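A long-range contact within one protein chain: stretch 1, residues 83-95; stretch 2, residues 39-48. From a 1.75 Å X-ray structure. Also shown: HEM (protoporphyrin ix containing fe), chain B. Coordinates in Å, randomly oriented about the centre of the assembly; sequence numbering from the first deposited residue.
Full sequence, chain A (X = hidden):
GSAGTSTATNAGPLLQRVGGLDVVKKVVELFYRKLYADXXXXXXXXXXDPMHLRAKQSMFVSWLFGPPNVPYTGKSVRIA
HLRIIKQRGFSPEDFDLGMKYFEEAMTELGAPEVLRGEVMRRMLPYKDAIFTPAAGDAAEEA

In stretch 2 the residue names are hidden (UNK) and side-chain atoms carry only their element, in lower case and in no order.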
# COMPACT_ATOMS: atom_id res chain seq x y z
N ARG A 83 -6.59 11.95 -8.85
CA ARG A 83 -6.66 11.94 -10.30
C ARG A 83 -7.29 10.65 -10.82
O ARG A 83 -8.21 10.69 -11.64
CB ARG A 83 -5.26 12.12 -10.91
CG ARG A 83 -4.63 13.48 -10.69
CD ARG A 83 -3.12 13.42 -10.95
NE ARG A 83 -2.43 12.63 -9.93
CZ ARG A 83 -1.79 13.15 -8.88
NH1 ARG A 83 -1.73 14.46 -8.70
NH2 ARG A 83 -1.20 12.34 -8.00
N ILE A 84 -6.81 9.50 -10.35
CA ILE A 84 -7.37 8.26 -10.89
C ILE A 84 -8.79 8.05 -10.36
O ILE A 84 -9.61 7.40 -11.03
CB ILE A 84 -6.47 7.05 -10.60
CG1 ILE A 84 -6.11 6.92 -9.12
CG2 ILE A 84 -5.20 7.13 -11.43
CD1 ILE A 84 -5.51 5.56 -8.78
N ILE A 85 -9.11 8.59 -9.18
CA ILE A 85 -10.49 8.55 -8.69
C ILE A 85 -11.40 9.30 -9.65
O ILE A 85 -12.35 8.74 -10.21
CB ILE A 85 -10.58 9.13 -7.27
CG1 ILE A 85 -9.91 8.19 -6.27
CG2 ILE A 85 -12.04 9.39 -6.88
CD1 ILE A 85 -9.83 8.74 -4.86
N LYS A 86 -11.12 10.59 -9.87
CA LYS A 86 -12.03 11.44 -10.64
C LYS A 86 -11.97 11.12 -12.13
O LYS A 86 -12.99 11.20 -12.82
CB LYS A 86 -11.69 12.91 -10.40
CG LYS A 86 -11.94 13.39 -8.98
CD LYS A 86 -13.44 13.54 -8.72
CE LYS A 86 -13.82 13.18 -7.29
NZ LYS A 86 -14.99 12.25 -7.27
N GLN A 87 -10.80 10.78 -12.64
CA GLN A 87 -10.67 10.58 -14.08
C GLN A 87 -10.96 9.14 -14.51
O GLN A 87 -11.50 8.94 -15.60
CB GLN A 87 -9.27 11.00 -14.54
CG GLN A 87 -9.00 12.48 -14.32
CD GLN A 87 -7.59 12.88 -14.68
OE1 GLN A 87 -6.87 12.15 -15.35
NE2 GLN A 87 -7.18 14.06 -14.22
N ARG A 88 -10.65 8.15 -13.67
CA ARG A 88 -10.75 6.75 -14.06
C ARG A 88 -11.62 5.91 -13.14
O ARG A 88 -11.76 4.70 -13.37
CB ARG A 88 -9.35 6.14 -14.14
CG ARG A 88 -8.34 7.06 -14.79
CD ARG A 88 -7.11 6.32 -15.25
NE ARG A 88 -6.14 7.23 -15.85
CZ ARG A 88 -4.95 6.86 -16.31
NH1 ARG A 88 -4.57 5.59 -16.25
NH2 ARG A 88 -4.13 7.77 -16.84
N GLY A 89 -12.22 6.49 -12.11
CA GLY A 89 -13.15 5.76 -11.27
C GLY A 89 -12.53 4.82 -10.26
O GLY A 89 -13.22 3.91 -9.79
N PHE A 90 -11.25 5.00 -9.93
CA PHE A 90 -10.62 4.27 -8.83
C PHE A 90 -11.56 4.24 -7.63
O PHE A 90 -12.01 5.28 -7.15
CB PHE A 90 -9.30 4.94 -8.46
CG PHE A 90 -8.44 4.15 -7.51
CD1 PHE A 90 -8.00 2.88 -7.83
CD2 PHE A 90 -8.03 4.71 -6.31
CE1 PHE A 90 -7.20 2.17 -6.96
CE2 PHE A 90 -7.22 4.01 -5.44
CZ PHE A 90 -6.80 2.73 -5.77
N SER A 91 -11.85 3.04 -7.14
CA SER A 91 -12.94 2.79 -6.22
C SER A 91 -12.47 2.06 -4.98
O SER A 91 -11.39 1.46 -4.97
CB SER A 91 -14.04 1.96 -6.90
OG SER A 91 -13.56 0.65 -7.19
N PRO A 92 -13.26 2.08 -3.90
CA PRO A 92 -12.91 1.29 -2.72
C PRO A 92 -12.66 -0.18 -3.03
O PRO A 92 -11.81 -0.81 -2.39
CB PRO A 92 -14.13 1.48 -1.81
CG PRO A 92 -14.69 2.79 -2.21
CD PRO A 92 -14.45 2.92 -3.68
N GLU A 93 -13.38 -0.74 -3.99
CA GLU A 93 -13.17 -2.13 -4.35
C GLU A 93 -11.81 -2.35 -5.00
O GLU A 93 -11.21 -3.41 -4.81
CB GLU A 93 -14.29 -2.60 -5.28
CG GLU A 93 -15.66 -2.61 -4.60
CD GLU A 93 -16.49 -1.39 -4.95
OE1 GLU A 93 -17.70 -1.57 -5.21
OE2 GLU A 93 -15.95 -0.26 -4.98
N ASP A 94 -11.29 -1.36 -5.74
CA ASP A 94 -9.93 -1.48 -6.27
C ASP A 94 -8.91 -1.44 -5.13
O ASP A 94 -7.93 -2.19 -5.15
CB ASP A 94 -9.65 -0.38 -7.29
CG ASP A 94 -10.58 -0.42 -8.49
OD1 ASP A 94 -10.79 -1.52 -9.04
OD2 ASP A 94 -11.10 0.65 -8.87
N PHE A 95 -9.15 -0.60 -4.13
CA PHE A 95 -8.24 -0.54 -2.99
C PHE A 95 -8.24 -1.86 -2.22
O PHE A 95 -7.18 -2.31 -1.75
CB PHE A 95 -8.62 0.62 -2.06
CG PHE A 95 -7.53 0.99 -1.09
CD1 PHE A 95 -6.39 1.64 -1.52
CD2 PHE A 95 -7.64 0.67 0.25
CE1 PHE A 95 -5.39 1.98 -0.64
CE2 PHE A 95 -6.64 1.01 1.14
CZ PHE A 95 -5.51 1.66 0.70
N UNK A 39 -6.03 -7.22 -14.22
CA UNK A 39 -6.69 -6.53 -15.34
C UNK A 39 -7.63 -5.41 -14.92
O UNK A 39 -7.96 -4.57 -15.76
c UNK A 39 -6.51 -8.61 -14.06
c UNK A 39 -7.45 -7.66 -16.05
c UNK A 39 -7.70 -8.68 -14.99
N UNK A 40 -8.09 -5.38 -13.67
CA UNK A 40 -8.91 -4.26 -13.21
C UNK A 40 -8.06 -3.08 -12.75
O UNK A 40 -8.48 -1.93 -12.90
c UNK A 40 -10.54 -3.60 -11.29
n UNK A 40 -11.98 -1.67 -11.62
c UNK A 40 -9.84 -4.72 -12.07
c UNK A 40 -11.60 -2.85 -12.10
o UNK A 40 -12.08 -3.34 -13.12
N UNK A 41 -6.87 -3.33 -12.20
CA UNK A 41 -6.04 -2.25 -11.70
C UNK A 41 -5.13 -1.66 -12.77
O UNK A 41 -4.70 -0.51 -12.63
c UNK A 41 -7.03 -2.35 -8.86
c UNK A 41 -5.99 -3.34 -9.37
c UNK A 41 -5.06 -3.77 -8.25
c UNK A 41 -5.19 -2.75 -10.53
N UNK A 42 -4.84 -2.41 -13.83
CA UNK A 42 -3.94 -1.90 -14.86
C UNK A 42 -4.52 -0.64 -15.50
O UNK A 42 -3.77 0.24 -15.95
c UNK A 42 -3.67 -3.01 -15.90
c UNK A 42 -2.42 -2.69 -16.72
c UNK A 42 -1.15 -2.61 -15.90
c UNK A 42 -4.89 -3.23 -16.79
N UNK A 43 -5.85 -0.51 -15.53
CA UNK A 43 -6.49 0.72 -16.00
C UNK A 43 -5.88 1.95 -15.35
O UNK A 43 -5.83 3.02 -15.97
n UNK A 43 -12.41 -1.62 -15.80
c UNK A 43 -10.94 -1.76 -15.65
c UNK A 43 -8.73 -0.58 -15.95
c UNK A 43 -7.99 0.71 -15.67
c UNK A 43 -10.22 -0.42 -15.64
N UNK A 44 -5.44 1.83 -14.10
CA UNK A 44 -4.93 2.94 -13.33
C UNK A 44 -3.42 3.07 -13.38
O UNK A 44 -2.89 4.12 -12.98
o UNK A 44 -10.91 1.70 -11.23
c UNK A 44 -7.81 3.43 -12.06
c UNK A 44 -5.37 2.80 -11.86
c UNK A 44 -6.84 2.50 -11.69
c UNK A 44 -7.27 1.29 -11.17
c UNK A 44 -9.57 1.96 -11.38
c UNK A 44 -9.16 3.16 -11.90
c UNK A 44 -8.63 1.01 -11.01
N UNK A 45 -2.71 2.06 -13.88
CA UNK A 45 -1.26 1.98 -13.74
C UNK A 45 -0.49 1.89 -15.05
O UNK A 45 0.73 2.06 -15.03
c UNK A 45 -0.89 0.76 -12.88
c UNK A 45 -1.33 -0.73 -10.94
c UNK A 45 -1.46 0.69 -11.47
c UNK A 45 -0.74 1.66 -10.56
N UNK A 46 -1.15 1.63 -16.18
CA UNK A 46 -0.41 1.34 -17.41
C UNK A 46 0.45 2.52 -17.83
O UNK A 46 1.47 2.32 -18.51
c UNK A 46 -3.35 2.63 -18.71
n UNK A 46 -3.60 3.70 -19.54
n UNK A 46 -1.70 2.88 -20.12
c UNK A 46 -2.16 2.11 -19.07
c UNK A 46 -1.38 0.96 -18.53
c UNK A 46 -2.59 3.83 -20.38
N UNK A 47 0.08 3.74 -17.46
CA UNK A 47 0.85 4.93 -17.78
C UNK A 47 1.60 5.47 -16.57
O UNK A 47 1.97 6.65 -16.54
o UNK A 47 -1.49 5.70 -16.47
c UNK A 47 -1.09 6.50 -17.35
o UNK A 47 -1.49 7.68 -17.43
c UNK A 47 -0.06 6.02 -18.35
N UNK A 48 1.84 4.63 -15.56
CA UNK A 48 2.60 4.98 -14.37
C UNK A 48 3.87 4.14 -14.34
O UNK A 48 3.81 2.91 -14.41
n UNK A 48 0.25 8.06 -12.55
c UNK A 48 1.79 4.74 -13.09
c UNK A 48 1.06 7.03 -12.33
c UNK A 48 0.62 5.69 -12.89
o UNK A 48 2.12 7.15 -11.71
CHA HEM B . 0.41 7.03 -4.72
CHB HEM B . -2.40 4.18 -7.51
CHC HEM B . -3.14 1.07 -3.85
CHD HEM B . -0.71 4.15 -0.91
C1A HEM B . -0.26 6.52 -5.83
C2A HEM B . -0.24 7.02 -7.19
C3A HEM B . -1.02 6.22 -7.93
C4A HEM B . -1.56 5.18 -7.08
CMA HEM B . -1.30 6.35 -9.44
CAA HEM B . 0.53 8.23 -7.75
CBA HEM B . 0.21 9.52 -7.00
CGA HEM B . 1.19 10.59 -7.43
O1A HEM B . 0.89 11.79 -7.17
O2A HEM B . 2.26 10.26 -8.01
C1B HEM B . -2.79 3.07 -6.79
C2B HEM B . -3.51 1.93 -7.31
C3B HEM B . -3.73 1.07 -6.31
C4B HEM B . -3.15 1.63 -5.11
CMB HEM B . -3.96 1.75 -8.78
CAB HEM B . -4.47 -0.28 -6.45
CBB HEM B . -4.92 -0.96 -5.39
C1C HEM B . -2.52 1.65 -2.77
C2C HEM B . -2.44 1.03 -1.47
C3C HEM B . -1.80 1.87 -0.65
C4C HEM B . -1.40 3.05 -1.40
CMC HEM B . -3.04 -0.34 -1.10
CAC HEM B . -1.53 1.55 0.83
CBC HEM B . -1.57 2.53 1.73
C1D HEM B . -0.13 5.14 -1.70
C2D HEM B . 0.89 6.08 -1.28
C3D HEM B . 1.18 6.87 -2.32
C4D HEM B . 0.39 6.45 -3.46
CMD HEM B . 1.49 6.15 0.14
CAD HEM B . 2.23 7.99 -2.36
CBD HEM B . 1.72 9.33 -1.85
CGD HEM B . 2.95 10.19 -1.84
O1D HEM B . 3.58 10.34 -0.75
O2D HEM B . 3.33 10.69 -2.93
NA HEM B . -1.07 5.40 -5.80
NB HEM B . -2.58 2.85 -5.44
NC HEM B . -1.87 2.88 -2.69
ND HEM B . -0.40 5.40 -3.03
FE HEM B . -1.44 4.14 -4.21

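Position 39 has three side-chain carbons that close a ring onto the backbone N. It does not touch stretch 1. This is Pro39.

Position 40 has three carbons, the third carrying one oxygen and one nitrogen. The nitrogen lies 2.8 Å from Asp94 OD1 and donates a hydrogen bond to it. The unbranched chain ending in an amide is Gln40.

Position 41 has four carbons, forked at the second. One tip carbon packs 3.6 Å from Asp94 CB. The fork identifies Leu41.

Position 42 also has four carbons, but the fork is at the first and one arm is two carbons long. It is out of reach of stretch 1. This is Ile42.

Position 43 has four carbons in a row ending in nitrogen. That nitrogen makes a weak hydrogen bond to Gln40 OE1, not to stretch 1. The residue is Lys43. Its backbone O accepts a hydrogen bond from Arg88 NH1 at 2.9 Å.

Position 44 has one carbon, then a six-carbon ring bearing one oxygen. The oxygen lies 2.6 Å from Asp94 OD2 and donates a weak hydrogen bond to it. This is Tyr44. Phe90 turns its ring edge toward the Tyr44 face, with planes at 76° and centroids 5.1 Å apart. Ile84 CB lies 4.1 Å from Tyr44 CD1.

Position 45 has four carbons, forked at the second. Its CA-to-CB bond points away from stretch 1, and one tip reaches a heme methyl. This is Leu45.

Position 46 has one carbon, then a five-membered ring of three carbons and two nitrogens. A ring nitrogen comes 3.9 Å from Arg88 NH1. The ring is that of His46.

Position 47 has two carbons, the second carrying two oxygens. The oxygens face the Arg88 guanidinium. The short carboxylate is Asp47. Its OD2 lies 2.7 Å from Arg88 NH2 in a salt bridge, and OD1 accepts from Arg88 NH1 at 3.1 Å.

Position 48 has three carbons, the third carrying one oxygen and one nitrogen. Its CA-to-CB bond points toward stretch 1, but the side chain makes no contact. This is Gln48.

The contact centres on Tyr44, which is buried against Ile84, Arg88 and Phe90. Asp94 uses both carboxylate oxygens: OD1 holds Gln40, while OD2 accepts from Tyr44 and from the backbone N of Ser91. That last bond ties the carboxylate to its own stretch. Arg88 reaches out with an extended chain and binds Lys43 O and Asp47 near the plane of its guanidinium. Polar bonds thus join the two stretches at two sites, Asp94 and Arg88. Of these bonds, only the weak one from Tyr44 to Asp94 directly involves a ring of the packed aromatic pair.

Stretch 2, residues 39-48: PQLIKYLHDQ
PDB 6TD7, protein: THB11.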